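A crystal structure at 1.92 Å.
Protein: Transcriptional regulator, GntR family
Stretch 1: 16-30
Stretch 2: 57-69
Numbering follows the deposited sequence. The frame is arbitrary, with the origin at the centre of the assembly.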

# COMPACT_ATOMS: atom_id res chain seq x y z
N SER A 16 15.62 -9.45 -5.98
CA SER A 16 15.61 -10.93 -6.21
C SER A 16 14.43 -11.35 -7.10
O SER A 16 13.42 -10.64 -7.19
CB SER A 16 15.53 -11.69 -4.87
OG SER A 16 14.20 -11.65 -4.34
N ALA A 17 14.56 -12.50 -7.75
CA ALA A 17 13.48 -13.03 -8.60
C ALA A 17 12.18 -13.19 -7.80
O ALA A 17 11.08 -12.95 -8.33
CB ALA A 17 13.90 -14.36 -9.27
N SER A 18 12.31 -13.57 -6.52
CA SER A 18 11.17 -13.76 -5.60
C SER A 18 10.42 -12.47 -5.36
O SER A 18 9.17 -12.46 -5.28
CB SER A 18 11.68 -14.31 -4.25
OG SER A 18 10.67 -14.36 -3.26
N ASP A 19 11.18 -11.39 -5.22
CA ASP A 19 10.62 -10.07 -5.05
C ASP A 19 9.69 -9.65 -6.19
O ASP A 19 8.70 -8.97 -5.95
CB ASP A 19 11.72 -9.01 -4.91
CG ASP A 19 12.42 -9.03 -3.54
OD1 ASP A 19 12.02 -9.82 -2.63
OD2 ASP A 19 13.40 -8.26 -3.39
N THR A 20 10.01 -10.04 -7.41
CA THR A 20 9.24 -9.60 -8.56
C THR A 20 7.84 -10.21 -8.53
O THR A 20 6.88 -9.57 -8.92
CB THR A 20 9.88 -9.95 -9.93
OG1 THR A 20 9.61 -11.31 -10.25
CG2 THR A 20 11.40 -9.67 -9.98
N VAL A 21 7.71 -11.44 -8.04
CA VAL A 21 6.38 -12.04 -7.80
C VAL A 21 5.70 -11.47 -6.54
O VAL A 21 4.46 -11.21 -6.51
CB VAL A 21 6.50 -13.57 -7.68
CG1 VAL A 21 5.15 -14.19 -7.49
CG2 VAL A 21 7.22 -14.14 -8.92
N PHE A 22 6.47 -11.31 -5.48
CA PHE A 22 5.92 -10.78 -4.22
C PHE A 22 5.33 -9.39 -4.43
O PHE A 22 4.16 -9.14 -4.13
CB PHE A 22 7.01 -10.73 -3.17
CG PHE A 22 6.56 -10.23 -1.82
CD1 PHE A 22 5.87 -11.05 -0.96
CD2 PHE A 22 6.90 -8.95 -1.40
CE1 PHE A 22 5.49 -10.61 0.30
CE2 PHE A 22 6.51 -8.50 -0.13
CZ PHE A 22 5.81 -9.34 0.70
N PHE A 23 6.12 -8.50 -5.01
CA PHE A 23 5.65 -7.15 -5.26
C PHE A 23 4.70 -7.05 -6.45
O PHE A 23 3.78 -6.21 -6.43
CB PHE A 23 6.84 -6.19 -5.37
CG PHE A 23 7.57 -6.02 -4.07
CD1 PHE A 23 6.96 -5.35 -3.00
CD2 PHE A 23 8.85 -6.52 -3.91
CE1 PHE A 23 7.63 -5.19 -1.78
CE2 PHE A 23 9.52 -6.37 -2.69
CZ PHE A 23 8.91 -5.70 -1.63
N GLY A 24 4.89 -7.89 -7.45
CA GLY A 24 4.00 -7.96 -8.58
C GLY A 24 2.56 -8.31 -8.25
O GLY A 24 1.62 -7.74 -8.84
N ILE A 25 2.36 -9.24 -7.30
CA ILE A 25 1.00 -9.63 -6.95
C ILE A 25 0.38 -8.54 -6.07
O ILE A 25 -0.78 -8.20 -6.19
CB ILE A 25 0.94 -11.00 -6.30
CG1 ILE A 25 1.18 -12.09 -7.37
CG2 ILE A 25 -0.39 -11.21 -5.60
CD1 ILE A 25 1.50 -13.45 -6.78
N MSE A 26 1.18 -7.95 -5.21
CA MSE A 26 0.69 -6.86 -4.37
C MSE A 26 0.35 -5.63 -5.21
O MSE A 26 -0.74 -5.08 -5.07
CB MSE A 26 1.66 -6.57 -3.22
CG MSE A 26 1.13 -7.25 -1.94
SE MSE A 26 2.39 -7.42 -0.56
CE MSE A 26 3.69 -6.12 -1.21
N SER A 27 1.23 -5.25 -6.13
CA SER A 27 0.89 -4.14 -7.02
C SER A 27 -0.29 -4.45 -7.96
O SER A 27 -1.16 -3.59 -8.15
CB SER A 27 2.09 -3.67 -7.82
OG SER A 27 2.61 -4.75 -8.55
N GLY A 28 -0.32 -5.66 -8.53
CA GLY A 28 -1.44 -6.10 -9.36
C GLY A 28 -2.79 -6.06 -8.65
O GLY A 28 -3.79 -5.73 -9.25
N LEU A 29 -2.82 -6.36 -7.35
CA LEU A 29 -4.08 -6.30 -6.60
C LEU A 29 -4.57 -4.85 -6.57
O LEU A 29 -5.73 -4.59 -6.81
CB LEU A 29 -3.92 -6.84 -5.16
CG LEU A 29 -4.22 -8.33 -5.01
CD1 LEU A 29 -3.54 -8.89 -3.70
CD2 LEU A 29 -5.73 -8.57 -5.05
N GLU A 30 -3.65 -3.93 -6.34
CA GLU A 30 -3.97 -2.51 -6.35
C GLU A 30 -4.32 -2.02 -7.73
O GLU A 30 -5.20 -1.19 -7.90
CB GLU A 30 -2.76 -1.70 -5.83
CG GLU A 30 -3.08 -0.20 -5.73
CD GLU A 30 -2.03 0.61 -4.98
OE1 GLU A 30 -0.96 0.06 -4.66
OE2 GLU A 30 -2.31 1.80 -4.75
N ARG A 57 7.45 -20.20 -5.50
CA ARG A 57 7.17 -20.82 -4.23
C ARG A 57 7.55 -19.93 -3.06
O ARG A 57 6.78 -19.74 -2.12
CB ARG A 57 7.88 -22.16 -4.15
CG ARG A 57 7.24 -23.16 -5.05
CD ARG A 57 7.93 -24.50 -5.00
NE ARG A 57 7.53 -25.29 -6.17
CZ ARG A 57 8.15 -26.37 -6.62
NH1 ARG A 57 9.23 -26.87 -6.01
NH2 ARG A 57 7.67 -26.97 -7.71
N GLU A 58 8.75 -19.35 -3.13
CA GLU A 58 9.24 -18.46 -2.11
C GLU A 58 8.39 -17.20 -1.99
O GLU A 58 8.06 -16.75 -0.87
CB GLU A 58 10.71 -18.10 -2.39
CG GLU A 58 11.24 -17.07 -1.42
CD GLU A 58 12.69 -16.68 -1.69
OE1 GLU A 58 13.47 -17.54 -2.16
OE2 GLU A 58 13.03 -15.50 -1.44
N ALA A 59 8.04 -16.61 -3.13
CA ALA A 59 7.18 -15.42 -3.14
C ALA A 59 5.81 -15.76 -2.53
O ALA A 59 5.27 -14.98 -1.73
CB ALA A 59 7.04 -14.86 -4.53
N LEU A 60 5.25 -16.91 -2.90
CA LEU A 60 3.96 -17.32 -2.36
C LEU A 60 4.04 -17.52 -0.84
O LEU A 60 3.12 -17.08 -0.12
CB LEU A 60 3.42 -18.59 -3.05
CG LEU A 60 2.92 -18.31 -4.48
CD1 LEU A 60 2.49 -19.56 -5.24
CD2 LEU A 60 1.76 -17.27 -4.47
N GLN A 61 5.12 -18.14 -0.36
CA GLN A 61 5.36 -18.31 1.08
C GLN A 61 5.34 -16.95 1.77
O GLN A 61 4.67 -16.80 2.80
CB GLN A 61 6.69 -19.05 1.39
N ARG A 62 6.04 -15.97 1.19
CA ARG A 62 6.12 -14.64 1.78
C ARG A 62 4.75 -13.93 1.78
O ARG A 62 4.40 -13.20 2.73
CB ARG A 62 7.14 -13.77 1.04
CG ARG A 62 8.60 -14.10 1.32
CD ARG A 62 9.53 -13.59 0.23
NE ARG A 62 9.56 -12.13 0.18
CZ ARG A 62 10.18 -11.42 -0.76
NH1 ARG A 62 10.81 -12.02 -1.77
NH2 ARG A 62 10.16 -10.09 -0.70
N LEU A 63 4.00 -14.12 0.70
CA LEU A 63 2.64 -13.55 0.58
C LEU A 63 1.66 -14.18 1.61
O LEU A 63 0.81 -13.48 2.19
CB LEU A 63 2.12 -13.75 -0.85
CG LEU A 63 2.68 -12.81 -1.90
CD1 LEU A 63 2.34 -13.29 -3.30
CD2 LEU A 63 2.23 -11.32 -1.63
N ALA A 64 1.77 -15.50 1.83
CA ALA A 64 1.04 -16.16 2.90
C ALA A 64 1.49 -15.54 4.23
O ALA A 64 0.65 -15.18 5.05
CB ALA A 64 1.23 -17.64 2.90
N ALA A 65 2.80 -15.34 4.41
CA ALA A 65 3.27 -14.71 5.66
C ALA A 65 2.58 -13.37 5.93
O ALA A 65 2.25 -13.10 7.08
CB ALA A 65 4.80 -14.55 5.67
N GLU A 66 2.35 -12.57 4.88
CA GLU A 66 1.77 -11.22 4.98
C GLU A 66 0.25 -11.19 4.97
O GLU A 66 -0.35 -10.12 4.97
CB GLU A 66 2.24 -10.35 3.79
CG GLU A 66 3.72 -10.12 3.77
CD GLU A 66 4.16 -9.04 4.70
OE1 GLU A 66 3.28 -8.47 5.38
OE2 GLU A 66 5.37 -8.75 4.76
N GLY A 67 -0.37 -12.35 4.88
CA GLY A 67 -1.83 -12.45 4.89
C GLY A 67 -2.56 -12.24 3.57
O GLY A 67 -3.77 -12.04 3.58
N ILE A 68 -1.82 -12.28 2.45
CA ILE A 68 -2.35 -11.96 1.10
C ILE A 68 -2.92 -13.20 0.43
O ILE A 68 -3.99 -13.14 -0.20
CB ILE A 68 -1.26 -11.40 0.21
CG1 ILE A 68 -0.57 -10.17 0.84
CG2 ILE A 68 -1.80 -11.06 -1.17
CD1 ILE A 68 -1.48 -9.09 1.29
N VAL A 69 -2.25 -14.35 0.58
CA VAL A 69 -2.76 -15.58 0.01
C VAL A 69 -2.88 -16.70 1.04
O VAL A 69 -2.20 -16.72 2.05
CB VAL A 69 -1.85 -16.09 -1.11
CG1 VAL A 69 -1.65 -14.99 -2.18
CG2 VAL A 69 -0.48 -16.57 -0.54

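The two stretches pack as a pair of helices crossing at 45°, joined by a polar cluster around Arg62 at one end and by an apolar seam that runs from Ala59 through Leu63 to Ile68. The axes of helix 17-30 and helix 57-65 approach to 8.1 Å, and the contact buries 634 Å² in total, counting both sides.

The closest backbone approach is at Phe22 and Ala59, whose CA atoms lie 4.9 Å apart. The small side chain of Ala59 suits this crowded point: its CB points toward the first helix and rests 3.3 Å from Ser18 O, 3.4 Å from Val21 CB and 3.7 Å from Phe22 N. A methyl group thus fills the space against both backbone and side chain of the partner. Ser18 O remains engaged within its own helix, accepting the backbone hydrogen bond from Phe22 N.

One turn further on, Arg62 extends its side chain into a hollow formed by Ser18, Asp19, Phe22 and Phe23. Its guanidinium group is used both at its edge and over its face. Near the guanidinium plane, Arg62 NH1 donates to Ser18 OG at 2.8 Å and to Asp19 OD1 at 2.7 Å, while Arg62 NH2 donates to the same Asp19 OD1, also at 2.7 Å. The pairing with Asp19 is a salt bridge in which a single carboxylate oxygen receives both terminal nitrogens. Although the CA-to-CB bond of Asp19 points away from the second stretch, its m rotamer brings the carboxylate back within reach. Ser18 links two residues of the second helix: besides accepting from Arg62, its OG donates a weak hydrogen bond to Glu58 OE2 at 3.2 Å.

The guanidinium also lies flat on the ring of Phe22, with the planes inclined by 21° and Arg62 CZ 4.3 Å from the ring centroid, over the face, a cation-pi arrangement. Phe22 therefore serves both parts of the contact. With chi1 in the t well, the Phe22 ring offers one face to Arg62, while Glu66 CG lies near the ring plane, 3.8 Å from Phe22 CZ, and Phe22 CD1 meets Leu63 CD2 at 3.7 Å.

Leu63 is the second knob, seated among Val21, Phe22, Ile25 and Met26. Its branched end reaches in two directions: Leu63 CD1 packs 3.6 Å from Ile25 CD1, and CD2 lies near both the Phe22 ring and the selenium of Met26, a selenomethionine, with Leu63 CD2 and Met26 SE 4.0 Å apart. Leucine fits here because its two methyl groups fill different parts of one apolar pocket.

Beyond the second helix, Gly67 adopts a positive phi of 83° in a Schellman motif, with Gly67 N bonded to Ala64 O and Ile68 N to Leu63 O. A CB at these backbone angles would be jammed against the preceding carbonyl oxygen, so glycine suits the turn. Immediately after it, buried Ile68 points toward the first helix and extends the apolar seam, its CG2 lying 3.8 Å from Leu29 CD1 and its CG1 4.3 Å from Met26 SE.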